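Local coordinates for FrpC operon protein (Neisseria meningitidis, PDB 5EDF) that is an iron-regulated, putative lipoprotein that binds the RTX protein FrpC and may take part in adhesion, its precise function being unknown, at residues A[4-10]-A[44-50]; A[73-77]-A[211-215]; A[94-99]-A[194-198]; A[143-147]-A[169-173]; A[160-166]-A[178-184]. One frame throughout, in Å; residues are numbered along the deposited sequence. Where two conformers were deposited one is given.

Contact 1 (A[4-10]-A[44-50]); sequences TSFNNPE and TKWLSDT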
# COMPACT_ATOMS: atom_id res chain seq x y z
N THR A 4 -9.14 -1.36 24.50
CA THR A 4 -7.89 -1.65 23.78
C THR A 4 -6.91 -2.28 24.74
O THR A 4 -6.91 -1.96 25.94
CB THR A 4 -7.28 -0.38 23.15
OG1 THR A 4 -8.25 0.25 22.30
CG2 THR A 4 -6.05 -0.70 22.31
N SER A 5 -6.12 -3.20 24.22
CA SER A 5 -5.09 -3.91 24.96
C SER A 5 -3.83 -3.98 24.11
O SER A 5 -3.92 -4.18 22.89
CB SER A 5 -5.55 -5.34 25.30
OG SER A 5 -6.82 -5.35 25.93
N PHE A 6 -2.68 -3.90 24.76
CA PHE A 6 -1.39 -4.02 24.09
C PHE A 6 -0.55 -5.09 24.81
O PHE A 6 0.58 -4.84 25.25
CB PHE A 6 -0.68 -2.68 24.06
CG PHE A 6 -1.41 -1.60 23.33
CD1 PHE A 6 -1.19 -1.36 21.99
CD2 PHE A 6 -2.34 -0.83 24.01
CE1 PHE A 6 -1.89 -0.36 21.33
CE2 PHE A 6 -3.04 0.17 23.35
CZ PHE A 6 -2.81 0.41 22.01
N ASN A 7 -1.13 -6.27 24.94
CA ASN A 7 -0.56 -7.34 25.76
C ASN A 7 0.41 -8.26 25.04
O ASN A 7 0.93 -9.20 25.64
CB ASN A 7 -1.68 -8.26 26.33
CG ASN A 7 -2.72 -7.53 27.17
OD1 ASN A 7 -2.40 -6.57 27.86
ND2 ASN A 7 -3.98 -8.03 27.13
N ASN A 8 0.65 -8.05 23.75
CA ASN A 8 1.53 -8.93 22.97
C ASN A 8 2.98 -8.43 23.03
O ASN A 8 3.21 -7.24 23.08
CB ASN A 8 1.08 -9.07 21.51
CG ASN A 8 -0.10 -10.01 21.34
OD1 ASN A 8 -0.24 -11.01 22.04
ND2 ASN A 8 -0.97 -9.69 20.37
N PRO A 9 3.93 -9.39 22.99
CA PRO A 9 5.35 -9.07 23.01
C PRO A 9 5.82 -8.52 21.67
O PRO A 9 5.19 -8.71 20.64
CB PRO A 9 5.99 -10.43 23.29
CG PRO A 9 5.07 -11.41 22.61
CD PRO A 9 3.70 -10.84 22.91
N GLU A 10 6.97 -7.87 21.67
CA GLU A 10 7.65 -7.52 20.43
C GLU A 10 7.74 -8.77 19.55
O GLU A 10 8.17 -9.81 20.03
CB GLU A 10 9.06 -7.04 20.76
CG GLU A 10 9.84 -6.57 19.55
CD GLU A 10 11.30 -6.32 19.80
OE1 GLU A 10 11.81 -6.49 20.93
OE2 GLU A 10 12.00 -5.96 18.83
N THR A 44 7.56 -2.09 22.14
CA THR A 44 7.72 -3.19 23.13
C THR A 44 6.37 -3.75 23.58
O THR A 44 6.29 -4.82 24.18
CB THR A 44 8.58 -2.80 24.38
OG1 THR A 44 7.87 -1.84 25.17
CG2 THR A 44 9.92 -2.29 23.95
N LYS A 45 5.29 -3.02 23.31
CA LYS A 45 3.96 -3.52 23.66
C LYS A 45 3.12 -3.43 22.39
O LYS A 45 2.99 -2.36 21.80
CB LYS A 45 3.33 -2.71 24.77
CG LYS A 45 4.06 -2.84 26.11
CD LYS A 45 3.44 -1.94 27.16
CE LYS A 45 4.16 -2.06 28.51
NZ LYS A 45 5.62 -1.70 28.49
N TRP A 46 2.56 -4.56 21.97
CA TRP A 46 1.88 -4.65 20.70
C TRP A 46 0.42 -4.97 20.91
O TRP A 46 0.07 -5.74 21.81
CB TRP A 46 2.55 -5.72 19.81
CG TRP A 46 3.85 -5.26 19.23
CD1 TRP A 46 4.97 -4.96 19.91
CD2 TRP A 46 4.14 -5.01 17.84
NE1 TRP A 46 5.98 -4.53 19.05
CE2 TRP A 46 5.47 -4.55 17.77
CE3 TRP A 46 3.39 -5.10 16.66
CZ2 TRP A 46 6.06 -4.17 16.56
CZ3 TRP A 46 4.02 -4.74 15.45
CH2 TRP A 46 5.30 -4.30 15.44
N LEU A 47 -0.40 -4.40 20.06
CA LEU A 47 -1.85 -4.59 20.07
C LEU A 47 -2.16 -6.07 20.22
O LEU A 47 -1.56 -6.92 19.55
CB LEU A 47 -2.50 -4.11 18.76
CG LEU A 47 -4.02 -3.98 18.76
CD1 LEU A 47 -4.46 -2.87 19.68
CD2 LEU A 47 -4.51 -3.72 17.35
N SER A 48 -3.15 -6.36 21.07
CA SER A 48 -3.61 -7.72 21.26
C SER A 48 -5.12 -7.79 21.25
O SER A 48 -5.79 -6.82 21.60
CB SER A 48 -3.12 -8.23 22.62
OG SER A 48 -3.43 -7.35 23.70
N ASP A 49 -5.67 -8.95 20.89
CA ASP A 49 -7.10 -9.22 21.15
C ASP A 49 -7.36 -8.96 22.65
O ASP A 49 -6.57 -9.32 23.52
CB ASP A 49 -7.41 -10.67 20.80
CG ASP A 49 -7.29 -10.97 19.32
OD1 ASP A 49 -7.60 -10.10 18.49
OD2 ASP A 49 -6.96 -12.12 19.00
N THR A 50 -8.49 -8.32 22.95
CA THR A 50 -8.84 -7.98 24.32
C THR A 50 -9.84 -9.01 24.88
O THR A 50 -10.86 -9.26 24.25
CB THR A 50 -9.49 -6.62 24.39
OG1 THR A 50 -8.54 -5.63 23.92
CG2 THR A 50 -9.92 -6.28 25.81
O HOH W 1 -3.70 -10.89 19.94
O HOH W 2 8.08 -6.75 24.14

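Contact 2 (A[73-77]-A[211-215]); sequences GWVLE and YHQQV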
# COMPACT_ATOMS: atom_id res chain seq x y z
N GLY A 73 12.91 -9.75 -6.85
CA GLY A 73 12.09 -8.53 -6.96
C GLY A 73 12.16 -7.60 -5.76
O GLY A 73 13.24 -7.33 -5.23
N TRP A 74 11.02 -7.00 -5.42
CA TRP A 74 10.80 -6.39 -4.12
C TRP A 74 9.85 -7.29 -3.34
O TRP A 74 8.98 -7.94 -3.93
CB TRP A 74 10.13 -5.04 -4.26
CG TRP A 74 10.93 -3.98 -4.98
CD1 TRP A 74 10.90 -3.67 -6.31
CD2 TRP A 74 11.81 -3.03 -4.37
NE1 TRP A 74 11.73 -2.61 -6.57
CE2 TRP A 74 12.32 -2.20 -5.40
CE3 TRP A 74 12.24 -2.80 -3.06
CZ2 TRP A 74 13.22 -1.17 -5.15
CZ3 TRP A 74 13.13 -1.79 -2.83
CH2 TRP A 74 13.60 -0.97 -3.86
N VAL A 75 9.99 -7.30 -2.01
CA VAL A 75 9.07 -8.03 -1.14
C VAL A 75 8.59 -7.14 -0.01
O VAL A 75 9.26 -6.16 0.31
CB VAL A 75 9.67 -9.34 -0.57
CG1 VAL A 75 10.02 -10.27 -1.70
CG2 VAL A 75 10.86 -9.04 0.33
N LEU A 76 7.46 -7.51 0.57
CA LEU A 76 6.87 -6.82 1.71
C LEU A 76 6.99 -7.69 2.94
O LEU A 76 6.73 -8.90 2.89
CB LEU A 76 5.39 -6.52 1.49
CG LEU A 76 5.04 -5.82 0.19
CD1 LEU A 76 3.52 -5.66 0.09
CD2 LEU A 76 5.82 -4.51 -0.02
N GLU A 77 7.30 -7.05 4.06
CA GLU A 77 7.47 -7.76 5.33
C GLU A 77 6.74 -7.10 6.47
O GLU A 77 6.73 -5.88 6.55
CB GLU A 77 8.96 -7.84 5.71
CG GLU A 77 9.78 -8.58 4.69
CD GLU A 77 11.23 -8.76 5.05
OE1 GLU A 77 11.75 -8.06 5.94
OE2 GLU A 77 11.88 -9.63 4.41
N TYR A 211 4.31 -5.06 -6.75
CA TYR A 211 3.96 -4.61 -5.39
C TYR A 211 2.47 -4.81 -5.19
O TYR A 211 2.07 -5.37 -4.14
CB TYR A 211 4.41 -3.15 -5.23
CG TYR A 211 4.34 -2.60 -3.82
CD1 TYR A 211 5.48 -2.16 -3.18
CD2 TYR A 211 3.13 -2.50 -3.14
CE1 TYR A 211 5.42 -1.63 -1.90
CE2 TYR A 211 3.07 -1.99 -1.87
CZ TYR A 211 4.22 -1.56 -1.23
OH TYR A 211 4.08 -1.05 0.06
N HIS A 212 1.66 -4.36 -6.13
CA HIS A 212 0.23 -4.48 -5.94
C HIS A 212 -0.24 -5.91 -5.87
O HIS A 212 -1.11 -6.23 -5.06
CB HIS A 212 -0.56 -3.69 -6.98
CG HIS A 212 -1.99 -3.64 -6.63
ND1 HIS A 212 -2.43 -3.08 -5.44
CD2 HIS A 212 -3.09 -4.11 -7.25
CE1 HIS A 212 -3.72 -3.25 -5.34
NE2 HIS A 212 -4.16 -3.86 -6.43
N GLN A 213 0.36 -6.80 -6.66
CA GLN A 213 0.01 -8.21 -6.58
C GLN A 213 0.30 -8.74 -5.18
O GLN A 213 -0.46 -9.55 -4.64
CB GLN A 213 0.77 -9.02 -7.64
CG GLN A 213 0.31 -8.75 -9.04
CD GLN A 213 1.19 -9.37 -10.12
OE1 GLN A 213 2.38 -9.62 -9.92
NE2 GLN A 213 0.63 -9.57 -11.28
N GLN A 214 1.41 -8.31 -4.58
CA GLN A 214 1.73 -8.72 -3.22
C GLN A 214 0.70 -8.18 -2.22
O GLN A 214 0.29 -8.88 -1.32
CB GLN A 214 3.14 -8.29 -2.84
CG GLN A 214 4.21 -9.02 -3.68
CD GLN A 214 5.54 -8.33 -3.62
OE1 GLN A 214 5.86 -7.67 -2.63
NE2 GLN A 214 6.32 -8.45 -4.68
N VAL A 215 0.23 -6.95 -2.42
CA VAL A 215 -0.78 -6.35 -1.55
C VAL A 215 -2.09 -7.12 -1.68
O VAL A 215 -2.74 -7.41 -0.68
CB VAL A 215 -0.99 -4.87 -1.86
CG1 VAL A 215 -2.17 -4.34 -1.08
CG2 VAL A 215 0.26 -4.10 -1.53
O HOH W 3 5.79 -9.72 -0.50

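Contact 3 (A[94-99]-A[194-198]); sequences GLDSVD and YPFIR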
# COMPACT_ATOMS: atom_id res chain seq x y z
N GLY A 94 8.70 8.71 10.49
CA GLY A 94 8.18 8.25 9.21
C GLY A 94 9.20 8.01 8.11
O GLY A 94 8.82 7.48 7.05
N LEU A 95 10.47 8.32 8.35
CA LEU A 95 11.48 8.44 7.28
C LEU A 95 12.31 7.16 7.10
O LEU A 95 13.51 7.11 7.38
CB LEU A 95 12.35 9.66 7.46
CG LEU A 95 11.62 11.01 7.49
CD1 LEU A 95 12.65 12.11 7.54
CD2 LEU A 95 10.66 11.22 6.30
N ASP A 96 11.63 6.12 6.66
CA ASP A 96 12.28 4.85 6.34
C ASP A 96 11.40 4.14 5.31
O ASP A 96 10.34 4.67 4.92
CB ASP A 96 12.54 4.01 7.61
CG ASP A 96 13.81 3.17 7.52
OD1 ASP A 96 14.00 2.44 6.53
OD2 ASP A 96 14.68 3.26 8.42
N SER A 97 11.85 2.97 4.84
CA SER A 97 11.20 2.23 3.75
C SER A 97 10.07 1.38 4.28
O SER A 97 10.09 0.16 4.17
CB SER A 97 12.21 1.38 2.99
OG SER A 97 12.82 0.44 3.84
N VAL A 98 9.11 2.05 4.89
CA VAL A 98 7.93 1.42 5.45
C VAL A 98 6.72 2.16 4.89
O VAL A 98 6.57 3.38 5.10
CB VAL A 98 7.95 1.44 6.99
CG1 VAL A 98 6.63 0.91 7.54
CG2 VAL A 98 9.17 0.64 7.56
N ASP A 99 5.86 1.40 4.21
CA ASP A 99 4.67 1.95 3.58
C ASP A 99 3.43 1.65 4.43
O ASP A 99 3.34 0.60 5.07
CB ASP A 99 4.49 1.33 2.19
CG ASP A 99 5.59 1.67 1.23
OD1 ASP A 99 6.19 2.75 1.33
OD2 ASP A 99 5.84 0.83 0.32
N TYR A 194 0.33 4.65 -0.71
CA TYR A 194 1.47 5.26 -1.38
C TYR A 194 2.66 4.33 -1.16
O TYR A 194 3.28 4.34 -0.09
CB TYR A 194 1.77 6.65 -0.80
CG TYR A 194 0.71 7.68 -1.00
CD1 TYR A 194 0.43 8.20 -2.24
CD2 TYR A 194 -0.04 8.18 0.08
CE1 TYR A 194 -0.57 9.14 -2.44
CE2 TYR A 194 -1.04 9.13 -0.11
CZ TYR A 194 -1.30 9.62 -1.36
OH TYR A 194 -2.29 10.59 -1.55
N PRO A 195 2.95 3.46 -2.13
CA PRO A 195 4.05 2.54 -1.96
C PRO A 195 5.42 3.12 -2.29
O PRO A 195 5.52 4.18 -2.92
CB PRO A 195 3.74 1.44 -2.97
CG PRO A 195 3.12 2.21 -4.09
CD PRO A 195 2.30 3.29 -3.44
N PHE A 196 6.46 2.39 -1.93
CA PHE A 196 7.81 2.78 -2.30
C PHE A 196 8.14 4.21 -1.84
O PHE A 196 8.75 4.99 -2.58
CB PHE A 196 8.01 2.66 -3.82
CG PHE A 196 7.93 1.27 -4.37
CD1 PHE A 196 8.94 0.37 -4.13
CD2 PHE A 196 6.89 0.89 -5.25
CE1 PHE A 196 8.95 -0.88 -4.72
CE2 PHE A 196 6.90 -0.36 -5.84
CZ PHE A 196 7.91 -1.23 -5.58
N ILE A 197 7.73 4.57 -0.62
CA ILE A 197 7.75 6.00 -0.23
C ILE A 197 9.13 6.63 -0.21
O ILE A 197 9.25 7.85 -0.37
CB ILE A 197 7.09 6.27 1.15
CG1 ILE A 197 7.71 5.42 2.26
CG2 ILE A 197 5.62 6.04 1.08
CD1 ILE A 197 7.49 6.00 3.65
N ARG A 198 10.18 5.84 -0.01
CA ARG A 198 11.54 6.40 -0.02
C ARG A 198 12.24 6.34 -1.38
O ARG A 198 13.37 6.82 -1.52
CB ARG A 198 12.44 5.71 1.01
CG ARG A 198 11.91 5.79 2.45
CD ARG A 198 12.22 7.11 3.13
NE ARG A 198 11.36 8.21 2.69
CZ ARG A 198 10.23 8.59 3.28
NH1 ARG A 198 9.77 7.96 4.35
NH2 ARG A 198 9.53 9.61 2.78

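Contact 4 (A[143-147]-A[169-173]); sequences PENPY and RINQT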
# COMPACT_ATOMS: atom_id res chain seq x y z
N PRO A 143 4.76 24.64 -20.80
CA PRO A 143 5.96 25.43 -21.15
C PRO A 143 6.92 25.63 -19.96
O PRO A 143 8.13 25.46 -20.12
CB PRO A 143 5.37 26.76 -21.62
CG PRO A 143 3.99 26.43 -22.11
CD PRO A 143 3.52 25.24 -21.33
N GLU A 144 6.37 25.96 -18.80
CA GLU A 144 7.17 26.23 -17.60
C GLU A 144 7.67 24.97 -16.87
O GLU A 144 8.57 25.04 -16.04
CB GLU A 144 6.40 27.14 -16.62
CG GLU A 144 5.21 26.49 -15.87
CD GLU A 144 3.84 26.69 -16.55
OE1 GLU A 144 3.79 26.87 -17.79
OE2 GLU A 144 2.82 26.65 -15.83
N ASN A 145 7.07 23.81 -17.17
CA ASN A 145 7.46 22.56 -16.52
C ASN A 145 7.80 21.45 -17.52
O ASN A 145 6.93 20.62 -17.85
CB ASN A 145 6.35 22.07 -15.56
CG ASN A 145 6.77 20.83 -14.77
OD1 ASN A 145 7.92 20.39 -14.86
ND2 ASN A 145 5.84 20.26 -14.00
N PRO A 146 9.06 21.39 -17.99
CA PRO A 146 9.46 20.35 -18.96
C PRO A 146 9.55 18.95 -18.34
O PRO A 146 9.72 17.95 -19.06
CB PRO A 146 10.83 20.83 -19.44
CG PRO A 146 11.37 21.65 -18.32
CD PRO A 146 10.18 22.30 -17.66
N TYR A 147 9.41 18.88 -17.02
CA TYR A 147 9.57 17.62 -16.30
C TYR A 147 8.26 16.88 -16.07
O TYR A 147 8.26 15.73 -15.62
CB TYR A 147 10.27 17.90 -14.97
CG TYR A 147 11.57 18.65 -15.17
CD1 TYR A 147 12.64 18.05 -15.83
CD2 TYR A 147 11.70 19.96 -14.75
CE1 TYR A 147 13.82 18.74 -16.04
CE2 TYR A 147 12.89 20.67 -14.96
CZ TYR A 147 13.95 20.04 -15.60
OH TYR A 147 15.15 20.69 -15.83
N ARG A 169 9.42 16.46 -9.82
CA ARG A 169 10.38 17.51 -10.15
C ARG A 169 9.74 18.62 -10.98
O ARG A 169 9.02 18.35 -11.95
CB ARG A 169 11.53 16.90 -10.94
CG ARG A 169 12.66 17.86 -11.27
CD ARG A 169 13.56 17.20 -12.25
NE ARG A 169 14.75 18.00 -12.56
CZ ARG A 169 15.72 17.60 -13.36
NH1 ARG A 169 15.66 16.41 -13.96
NH2 ARG A 169 16.77 18.39 -13.58
N ILE A 170 9.99 19.87 -10.59
CA ILE A 170 9.52 21.03 -11.36
C ILE A 170 10.58 22.03 -11.79
O ILE A 170 10.28 22.94 -12.57
CB ILE A 170 8.38 21.80 -10.62
CG1 ILE A 170 8.84 22.29 -9.24
CG2 ILE A 170 7.13 20.92 -10.53
CD1 ILE A 170 7.78 23.08 -8.50
N ASN A 171 11.81 21.89 -11.30
CA ASN A 171 12.87 22.75 -11.80
C ASN A 171 14.18 22.03 -11.97
O ASN A 171 14.35 20.86 -11.63
CB ASN A 171 13.02 24.03 -10.97
CG ASN A 171 13.03 23.77 -9.49
OD1 ASN A 171 13.82 22.97 -8.99
ND2 ASN A 171 12.16 24.46 -8.76
N GLN A 172 15.07 22.81 -12.43
CA GLN A 172 16.25 22.29 -13.03
C GLN A 172 17.32 21.99 -12.01
O GLN A 172 18.10 21.05 -12.17
CB GLN A 172 16.74 23.32 -14.04
CG GLN A 172 15.80 23.47 -15.24
CD GLN A 172 14.60 24.39 -15.01
OE1 GLN A 172 14.45 24.99 -13.94
NE2 GLN A 172 13.73 24.48 -16.01
N THR A 173 17.40 22.74 -11.00
CA THR A 173 18.28 22.47 -9.88
C THR A 173 17.86 21.18 -9.13
O THR A 173 18.71 20.45 -8.62
CB THR A 173 18.32 23.67 -8.91
OG1 THR A 173 17.03 23.87 -8.33
CG2 THR A 173 18.75 24.96 -9.65
O HOH W 4 6.37 17.79 -12.42

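Contact 5 (A[160-166]-A[178-184]); sequences PAIITHR and YSTSVGS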
# COMPACT_ATOMS: atom_id res chain seq x y z
N PRO A 160 -10.48 -4.24 -9.17
CA PRO A 160 -9.83 -3.25 -9.98
C PRO A 160 -8.77 -2.43 -9.20
O PRO A 160 -8.75 -2.41 -7.96
CB PRO A 160 -10.98 -2.33 -10.40
CG PRO A 160 -11.96 -2.48 -9.37
CD PRO A 160 -11.91 -3.95 -9.02
N ALA A 161 -7.90 -1.76 -9.92
CA ALA A 161 -6.85 -0.97 -9.31
C ALA A 161 -6.42 0.11 -10.27
O ALA A 161 -6.44 -0.09 -11.50
CB ALA A 161 -5.64 -1.84 -8.97
N ILE A 162 -5.99 1.25 -9.74
CA ILE A 162 -5.36 2.28 -10.52
C ILE A 162 -4.06 2.69 -9.84
O ILE A 162 -4.06 3.11 -8.66
CB ILE A 162 -6.28 3.50 -10.82
CG1 ILE A 162 -5.50 4.61 -11.53
CG2 ILE A 162 -6.92 4.00 -9.55
CD1 ILE A 162 -6.35 5.58 -12.34
N ILE A 163 -2.93 2.52 -10.55
CA ILE A 163 -1.61 2.83 -10.08
C ILE A 163 -1.15 4.06 -10.86
O ILE A 163 -1.19 4.08 -12.09
CB ILE A 163 -0.63 1.68 -10.36
CG1 ILE A 163 -1.09 0.38 -9.71
CG2 ILE A 163 0.80 2.10 -9.90
CD1 ILE A 163 -0.23 -0.88 -10.09
N THR A 164 -0.78 5.14 -10.16
CA THR A 164 -0.32 6.39 -10.80
C THR A 164 1.09 6.67 -10.34
O THR A 164 1.39 6.67 -9.16
CB THR A 164 -1.21 7.57 -10.44
OG1 THR A 164 -2.58 7.24 -10.66
CG2 THR A 164 -0.86 8.82 -11.27
N HIS A 165 2.00 6.85 -11.28
CA HIS A 165 3.44 7.04 -11.00
C HIS A 165 3.87 8.31 -11.69
O HIS A 165 3.68 8.44 -12.90
CB HIS A 165 4.19 5.83 -11.55
CG HIS A 165 5.64 5.76 -11.18
ND1 HIS A 165 6.09 5.69 -9.87
CD2 HIS A 165 6.75 5.71 -11.95
CE1 HIS A 165 7.41 5.63 -9.86
NE2 HIS A 165 7.84 5.59 -11.12
N ARG A 166 4.39 9.29 -10.95
CA ARG A 166 4.62 10.62 -11.50
C ARG A 166 5.93 11.23 -11.05
O ARG A 166 6.40 11.00 -9.94
CB ARG A 166 3.47 11.54 -11.12
CG ARG A 166 3.17 11.56 -9.64
CD ARG A 166 2.15 12.61 -9.23
NE ARG A 166 0.99 12.73 -10.12
CZ ARG A 166 -0.20 12.18 -9.90
NH1 ARG A 166 -0.42 11.42 -8.82
NH2 ARG A 166 -1.19 12.39 -10.75
N TYR A 178 10.31 10.52 -8.34
CA TYR A 178 9.04 9.87 -8.66
C TYR A 178 8.34 9.44 -7.40
O TYR A 178 8.98 9.08 -6.41
CB TYR A 178 9.24 8.67 -9.61
CG TYR A 178 9.42 9.12 -11.04
CD1 TYR A 178 10.62 9.65 -11.46
CD2 TYR A 178 8.36 9.07 -11.94
CE1 TYR A 178 10.78 10.09 -12.79
CE2 TYR A 178 8.51 9.50 -13.25
CZ TYR A 178 9.71 10.00 -13.65
OH TYR A 178 9.89 10.46 -14.96
N SER A 179 7.02 9.49 -7.44
CA SER A 179 6.18 8.91 -6.38
C SER A 179 5.00 8.17 -6.99
O SER A 179 4.68 8.33 -8.18
CB SER A 179 5.70 9.99 -5.45
OG SER A 179 4.89 10.91 -6.10
N THR A 180 4.32 7.38 -6.17
CA THR A 180 3.31 6.44 -6.61
C THR A 180 2.11 6.49 -5.69
O THR A 180 2.23 6.56 -4.46
CB THR A 180 3.87 5.03 -6.58
OG1 THR A 180 5.06 4.96 -7.36
CG2 THR A 180 2.87 4.03 -7.13
N SER A 181 0.92 6.42 -6.29
CA SER A 181 -0.32 6.21 -5.53
C SER A 181 -1.01 4.97 -6.09
O SER A 181 -0.95 4.70 -7.31
CB SER A 181 -1.25 7.40 -5.65
OG SER A 181 -1.79 7.53 -6.94
N VAL A 182 -1.70 4.23 -5.24
CA VAL A 182 -2.50 3.11 -5.67
C VAL A 182 -3.86 3.20 -4.98
O VAL A 182 -3.96 3.28 -3.74
CB VAL A 182 -1.87 1.77 -5.32
CG1 VAL A 182 -2.75 0.65 -5.83
CG2 VAL A 182 -0.45 1.67 -5.91
N GLY A 183 -4.92 3.17 -5.78
CA GLY A 183 -6.27 2.92 -5.32
C GLY A 183 -6.75 1.60 -5.81
O GLY A 183 -6.57 1.32 -6.99
N SER A 184 -7.37 0.78 -5.00
CA SER A 184 -7.82 -0.52 -5.41
C SER A 184 -9.03 -0.98 -4.65
O SER A 184 -9.34 -0.42 -3.56
CB SER A 184 -6.69 -1.53 -5.29
OG SER A 184 -6.36 -1.78 -3.92
O HOH W 5 -3.59 5.94 -8.35
O HOH W 6 -2.96 9.97 -7.93

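Contact 1 (A[4-10]-A[44-50])
Phe-6 lays its ring alongside the backbone of 45-47, with CD1 3.7 Å from Leu-47 N and CE1 4.0 Å from Leu-47 CD1. Past it, the N-terminal loop runs roughly antiparallel to 44-50 and makes a single antiparallel bridge, the hydrogen-bonded pair Asn-8 and Trp-46: Asn-8 N to Trp-46 O is 3.1 Å, Trp-46 N to Asn-8 O 3.0 Å. Asn-7 and Asn-8 both face Trp-46, a classic beta bulge, and Asn-7 N turns to Ser-48 OG at 2.8 Å. Ser-48 N in turn donates to Ser-5 O (2.9 Å), Asn-8 ND2 reaches Leu-47 O (2.9 Å), and the hydroxyls Ser-5 OG and Thr-50 OG1 are hydrogen-bonded at 2.7 Å. Water 1 joins Asn-8 ND2 to Asp-49 N, and water 2 joins Glu-10 N to Thr-44 O. Glu-10 sends its carboxylate out to Lys-84 and Tyr-79, and Leu-47 packs on Val-19 and Phe-21 of strand 18-23. Backbone pairs and short polar side chains thus share the hydrogen bonding equally, while the apolar part centres on Phe-6 and Leu-47.

Contact 2 (A[73-77]-A[211-215])
Gly-73 has backbone angles (phi 123°, psi -142°) that would jam a CB against the preceding carbonyl, which calls for glycine. At Trp-74 the carbonyl does the work: Gln-214 NE2 donates to Trp-74 O at 2.8 Å. The same glutamine amide holds the strand backbone a second time, through water 3, which accepts from Leu-76 N at 3.0 Å and donates to Gln-214 OE1 at 3.0 Å. Trp-74 directs its CB toward the helix, and its indole bonds through NE1 to Glu-207 and meets Phe-196 edge-to-face. Val-75 points away from the helix, though its CA lies 3.6 Å from Gln-214 OE1. Strand 73-77 is outermost in the large antiparallel sheet and packs beside the C-terminal helix 205-224; the axes of 73-77 and 211-215 approach to 8.8 Å, only 30° from parallel. Leu-76 makes the apolar part of the contact. Its CD2 sits over the face of the Tyr-211 ring, 3.8 Å from the centroid, a CH-pi contact, and its CD1 is 4.0 Å from Val-215 CG2.

Contact 3 (A[94-99]-A[194-198])
Hydrogen bonds from main chain to carboxylate come first. Asp-99, with its CB directed at the loop 194-198, takes two successive amides: Phe-196 N to Asp-99 OD2 at 2.8 Å and Ile-197 N to Asp-99 OD1 at 3.1 Å. Phe-196 has positive phi (54°), so the chain bends sharply just where the carboxylate receives both NH groups. OD2 is also bonded to Tyr-211 of helix 205-224, so one aspartate, at the start of strand 98-105, ties that strand to the loop between strand 189-193 and the last helix. Before the strand, the chain leaves helix 84-93 through Gly-94 and makes two inverse gamma turns, centred on Leu-95 and Ser-97. Arg-198 reaches up to these turns, where its NH1 makes a weak, long hydrogen bond of 3.4 Å to Asp-96 O; the same NH1 lies 2.9 Å from Gly-94 O. Packing is the third kind. Leu-95 CD2 lies over one face of the Arg-198 guanidinium, 3.9 Å from NH1, while Ile-197 pushes CD1 in among main-chain oxygens, 3.1 Å from Val-98 O and 3.4 Å from Asp-96 O. The arginine's methylene CG comes as close as 3.1 Å to Asp-96 O.

Contact 4 (A[143-147]-A[169-173])
Two connecting loops of the large antiparallel sheet meet here at the protein surface: 143-147 leads from strand 133-138 to strand 150-155, while the loop segment 169-173 belongs to the link between strands 161-167 and 178-186. Arg-169 comes first and contributes the main interaction. Its extended side chain brings the guanidinium flat onto the ring of Tyr-147, planes at 11° and centres 4.0 Å apart, a stacked cation-pi contact that is off-centre, with CZ 4.0 Å from the ring centroid. CD of the same arginine lies over the ring face, 3.9 Å from the centroid, as a CH-pi contact. The charged end is held in place from its own side, with NE donating to Asn-171 O (3.0 Å), NH2 to Gln-172 O (3.3 Å) and NH1 in a salt bridge to Asp-176. Water 4 bridges Asn-145 ND2 (3.0 Å) and Arg-169 O (2.7 Å). Ile-170 follows, its CG2 3.8 Å from Asn-145 ND2. Asn-145 also closes an Asx turn, OD1 taking the amide N of Tyr-147 at 3.0 Å, which shapes the loop just before the tyrosine. Asn-171 and Gln-172 are both poorly ordered, so their distances carry less weight. At Asn-171 the backbone C lies 3.5 Å from Tyr-147 CE2. Last comes Gln-172, whose CG lies near the plane of the tyrosine ring at its edge, 2.9 Å from Tyr-147 OH.

Contact 5 (A[160-166]-A[178-184])
Six backbone hydrogen bonds zip this beta hairpin together, strands 161-167 and 178-186 lying next to each other in the large sheet, with 161-166 and 178-184 antiparallel at 173°. They fall in three reciprocal pairs: Ile-162 N to Gly-183 O (2.8 Å) and Gly-183 N to Ile-162 O (3.0 Å); Thr-164 with Ser-181, both bonds 2.9 Å from N to O; Arg-166 N to Ser-179 O (2.9 Å) and Ser-179 N to Arg-166 O (3.0 Å). On the face of His-165 and Thr-180, His-165 ND1 and Thr-180 OG1 share a 2.8 Å hydrogen bond, while the other ring nitrogen bonds to Leu-203 N. The opposite face carries Thr-164 and Ser-181, joined through water 5, which also donates to Ile-162 O; water 6 links Ser-181 OG to Arg-166 NH1, and the guanidinium also makes a salt bridge to Glu-150. Ile-162 on this face helps line the pocket that holds an azide ion. Packing completes the first face: Ile-163, Val-182, Ala-161 and Ser-184 lie there, with helix 205-224 touching it through His-212 and Leu-208. The His-165 and Tyr-178 rings run near parallel but slid apart, centroids 5.1 Å from each other. Across the middle, Ile-163 CG1 meets Val-182 CG2 at 4.1 Å.

From the N terminus, contact 1 closes first, a loop of 33 residues that joins the N-terminal loop to the small sheet of strands 39-40 and 45-46, and it stands in series with the rest. Contact 2 then opens the widest loop, from edge strand 73-77 to helix 205-224, and contact 3 nests inside it, bringing the start of strand 98-105 to the loop before that helix. Contacts 4 and 5 lie inside both and cross each other, since their segments alternate along the chain. Contacts 2, 3 and 5 touch one another around the large sheet, through Tyr-211, Pro-195 and His-212. Contact 4 ties loops at the far side, about 48 Å from contact 1 between centres.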